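Local coordinates for mortality factor 4-like protein 1 (Homo sapiens, PDB 2F5K), which binds methylated histone H3 through its chromo domain, a beta-barrel module, and so probably takes part in gene regulation, at residues V29-G34 with S72-Y77. Numbering follows the deposited sequence.
Sequences VLCFHG and SRVLKY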
ATOM      1  N   VAL A  29      -1.088   4.196   6.023  1.00 43.36           N
ATOM      2  CA  VAL A  29      -0.928   2.785   5.682  1.00 41.70           C
ATOM      3  C   VAL A  29       0.290   2.506   4.833  1.00 39.69           C
ATOM      4  O   VAL A  29       1.000   3.396   4.382  1.00 38.97           O
ATOM      5  CB  VAL A  29      -2.202   2.269   4.910  1.00 42.47           C
ATOM      6  CG1 VAL A  29      -1.909   1.032   4.102  1.00 44.35           C
ATOM      7  CG2 VAL A  29      -3.408   2.050   5.854  1.00 41.58           C
ATOM      8  N   LEU A  30       0.558   1.241   4.620  1.00 38.58           N
ATOM      9  CA  LEU A  30       1.643   0.904   3.731  1.00 38.46           C
ATOM     10  C   LEU A  30       0.943   0.221   2.619  1.00 38.57           C
ATOM     11  O   LEU A  30       0.112  -0.650   2.847  1.00 39.88           O
ATOM     12  CB  LEU A  30       2.649  -0.019   4.381  1.00 37.89           C
ATOM     13  CG  LEU A  30       3.436   0.605   5.536  1.00 37.10           C
ATOM     14  CD1 LEU A  30       4.262  -0.496   6.221  1.00 37.16           C
ATOM     15  CD2 LEU A  30       4.341   1.661   4.989  1.00 34.42           C
ATOM     16  N   CYS A  31       1.249   0.596   1.403  1.00 37.60           N
ATOM     17  CA  CYS A  31       0.524   0.007   0.321  1.00 37.77           C
ATOM     18  C   CYS A  31       1.493  -0.499  -0.691  1.00 38.16           C
ATOM     19  O   CYS A  31       2.471   0.168  -0.984  1.00 38.69           O
ATOM     20  CB  CYS A  31      -0.407   1.050  -0.321  1.00 37.33           C
ATOM     21  SG  CYS A  31      -1.525   0.361  -1.563  1.00 36.55           S
ATOM     22  N   PHE A  32       1.196  -1.676  -1.235  1.00 38.41           N
ATOM     23  CA  PHE A  32       1.980  -2.268  -2.286  1.00 39.20           C
ATOM     24  C   PHE A  32       1.659  -1.607  -3.628  1.00 40.39           C
ATOM     25  O   PHE A  32       0.500  -1.335  -3.939  1.00 40.10           O
ATOM     26  CB  PHE A  32       1.639  -3.763  -2.417  1.00 39.24           C
ATOM     27  CG  PHE A  32       2.423  -4.647  -1.514  1.00 37.23           C
ATOM     28  CD1 PHE A  32       1.828  -5.284  -0.464  1.00 37.61           C
ATOM     29  CD2 PHE A  32       3.757  -4.867  -1.740  1.00 37.35           C
ATOM     30  CE1 PHE A  32       2.570  -6.133   0.372  1.00 36.38           C
ATOM     31  CE2 PHE A  32       4.498  -5.701  -0.901  1.00 35.89           C
ATOM     32  CZ  PHE A  32       3.900  -6.297   0.156  1.00 34.78           C
ATOM     33  N   HIS A  33       2.689  -1.376  -4.426  1.00 41.50           N
ATOM     34  CA  HIS A  33       2.494  -0.844  -5.746  1.00 43.73           C
ATOM     35  C   HIS A  33       3.189  -1.745  -6.768  1.00 43.46           C
ATOM     36  O   HIS A  33       2.532  -2.504  -7.489  1.00 43.86           O
ATOM     37  CB  HIS A  33       2.955   0.613  -5.844  1.00 44.87           C
ATOM     38  CG  HIS A  33       2.852   1.165  -7.226  1.00 47.34           C
ATOM     39  ND1 HIS A  33       3.955   1.558  -7.958  1.00 49.09           N
ATOM     40  CD2 HIS A  33       1.774   1.379  -8.019  1.00 48.38           C
ATOM     41  CE1 HIS A  33       3.558   2.000  -9.139  1.00 49.95           C
ATOM     42  NE2 HIS A  33       2.239   1.902  -9.201  1.00 49.35           N
ATOM     43  N   GLY A  34       4.503  -1.695  -6.851  1.00 42.90           N
ATOM     44  CA  GLY A  34       5.130  -2.702  -7.703  1.00 43.35           C
ATOM     45  C   GLY A  34       5.536  -3.844  -6.768  1.00 43.03           C
ATOM     46  O   GLY A  34       4.694  -4.421  -6.078  1.00 42.17           O
ATOM     47  N   SER A  72      -5.889  -6.821  -0.128  1.00 43.10           N
ATOM     48  CA  SER A  72      -4.646  -7.583  -0.054  1.00 42.80           C
ATOM     49  C   SER A  72      -3.398  -6.743  -0.360  1.00 42.20           C
ATOM     50  O   SER A  72      -2.269  -7.195  -0.139  1.00 42.99           O
ATOM     51  CB  SER A  72      -4.699  -8.798  -0.984  1.00 42.31           C
ATOM     52  OG  SER A  72      -4.752  -8.378  -2.346  1.00 43.08           O
ATOM     53  N   ARG A  73      -3.571  -5.532  -0.867  1.00 40.60           N
ATOM     54  CA  ARG A  73      -2.380  -4.752  -1.165  1.00 39.89           C
ATOM     55  C   ARG A  73      -2.072  -3.739  -0.106  1.00 38.18           C
ATOM     56  O   ARG A  73      -1.072  -3.039  -0.175  1.00 37.22           O
ATOM     57  CB  ARG A  73      -2.455  -4.093  -2.544  1.00 40.99           C
ATOM     58  CG  ARG A  73      -2.118  -5.036  -3.630  1.00 42.44           C
ATOM     59  CD  ARG A  73      -2.349  -4.462  -4.960  1.00 44.79           C
ATOM     60  NE  ARG A  73      -1.554  -3.263  -5.152  1.00 44.90           N
ATOM     61  CZ  ARG A  73      -1.847  -2.334  -6.061  1.00 42.89           C
ATOM     62  NH1 ARG A  73      -2.898  -2.521  -6.852  1.00 38.58           N
ATOM     63  NH2 ARG A  73      -1.088  -1.244  -6.173  1.00 41.66           N
ATOM     64  N   VAL A  74      -2.937  -3.688   0.889  1.00 37.08           N
ATOM     65  CA  VAL A  74      -2.776  -2.725   1.949  1.00 36.43           C
ATOM     66  C   VAL A  74      -2.295  -3.385   3.242  1.00 36.37           C
ATOM     67  O   VAL A  74      -2.819  -4.411   3.646  1.00 36.82           O
ATOM     68  CB  VAL A  74      -4.081  -1.987   2.196  1.00 36.04           C
ATOM     69  CG1 VAL A  74      -3.876  -0.880   3.201  1.00 34.63           C
ATOM     70  CG2 VAL A  74      -4.611  -1.423   0.868  1.00 35.04           C
ATOM     71  N   LEU A  75      -1.286  -2.804   3.873  1.00 35.48           N
ATOM     72  CA  LEU A  75      -0.769  -3.358   5.125  1.00 35.01           C
ATOM     73  C   LEU A  75      -0.809  -2.274   6.169  1.00 35.17           C
ATOM     74  O   LEU A  75      -0.674  -1.072   5.863  1.00 34.82           O
ATOM     75  CB  LEU A  75       0.662  -3.860   4.983  1.00 34.60           C
ATOM     76  CG  LEU A  75       0.931  -5.137   4.167  1.00 34.22           C
ATOM     77  CD1 LEU A  75       2.408  -5.385   4.044  1.00 29.55           C
ATOM     78  CD2 LEU A  75       0.278  -6.281   4.917  1.00 34.19           C
ATOM     79  N   LYS A  76      -1.026  -2.718   7.399  1.00 35.08           N
ATOM     80  CA  LYS A  76      -1.057  -1.872   8.564  1.00 35.60           C
ATOM     81  C   LYS A  76       0.302  -1.193   8.758  1.00 35.46           C
ATOM     82  O   LYS A  76       1.342  -1.774   8.469  1.00 34.93           O
ATOM     83  CB  LYS A  76      -1.409  -2.740   9.759  1.00 35.51           C
ATOM     84  CG  LYS A  76      -2.547  -2.208  10.564  1.00 38.22           C
ATOM     85  CD  LYS A  76      -3.874  -2.365   9.863  1.00 39.93           C
ATOM     86  CE  LYS A  76      -4.957  -1.616  10.602  1.00 41.45           C
ATOM     87  NZ  LYS A  76      -6.189  -1.601   9.789  1.00 43.23           N
ATOM     88  N   TYR A  77       0.287   0.051   9.225  1.00 36.24           N
ATOM     89  CA  TYR A  77       1.521   0.796   9.416  1.00 36.62           C
ATOM     90  C   TYR A  77       2.097   0.441  10.781  1.00 35.84           C
ATOM     91  O   TYR A  77       1.877   1.153  11.739  1.00 35.42           O
ATOM     92  CB  TYR A  77       1.252   2.315   9.318  1.00 37.47           C
ATOM     93  CG  TYR A  77       2.512   3.146   9.085  1.00 38.57           C
ATOM     94  CD1 TYR A  77       2.931   3.462   7.805  1.00 38.36           C
ATOM     95  CD2 TYR A  77       3.278   3.599  10.157  1.00 40.29           C
ATOM     96  CE1 TYR A  77       4.076   4.215   7.597  1.00 40.62           C
ATOM     97  CE2 TYR A  77       4.431   4.355   9.965  1.00 39.98           C
ATOM     98  CZ  TYR A  77       4.826   4.646   8.692  1.00 42.03           C
ATOM     99  OH  TYR A  77       5.983   5.370   8.499  1.00 45.71           O
TER
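Strand 74-76, which follows a 3-10 turn, pairs antiparallel with strand 29-32, their axes 4.7 Å apart at closest approach. Leu30 and Leu75 form a hydrogen-bonded pair that satisfies all four of its backbone groups: Leu30 N donates to Leu75 O at 2.9 Å, and Leu75 N returns a bond to Leu30 O at 2.8 Å, nearly along the carbonyl axis. Cys31 and Val74 make the adjoining non-hydrogen-bonded pair; the backbone of Cys31 instead hydrogen-bonds to Tyr38 of strand 37-48. Phe32 N then gives a nearly straight bond (176°) to Arg73 O, which also lies 3.5 Å from Cys31 CA in a CA-H...O contact. Beyond the last backbone bond, the Arg73 side chain takes over. Bent at chi3 (59°), it turns its guanidinium edge side-on to Phe32 O, so one oxygen receives two N-H groups: Arg73 NH2 on a lone pair in the carbonyl plane at 2.7 Å, and Arg73 NE from above that plane at 3.1 Å and a more bent angle. Arg73 NH2 also forms a long, weak ion pair with Glu67 of strand 67-70. An alanine in place of Arg73 would remove both donors and probably loosen the strand end where the chain turns into His33. Leu30 and Leu75 lie on the sheet face that meets helix 79-98, and Phe32 also touches that helix, at Leu88; Phe32 CE1 meets Leu75 CD1 at 3.8 Å, while Leu30 CD2 reaches CD1 of the Tyr77 ring, the two side chains crossing at about a right angle. Cys31 and Val74 occupy the other face, against strands 51-58 and 67-70. Backbone bonds thus join the first and last strands of the chromo-domain sheet, and the Arg73 guanidinium continues the ladder at one end, where it would probably polarise the Phe32 carbonyl.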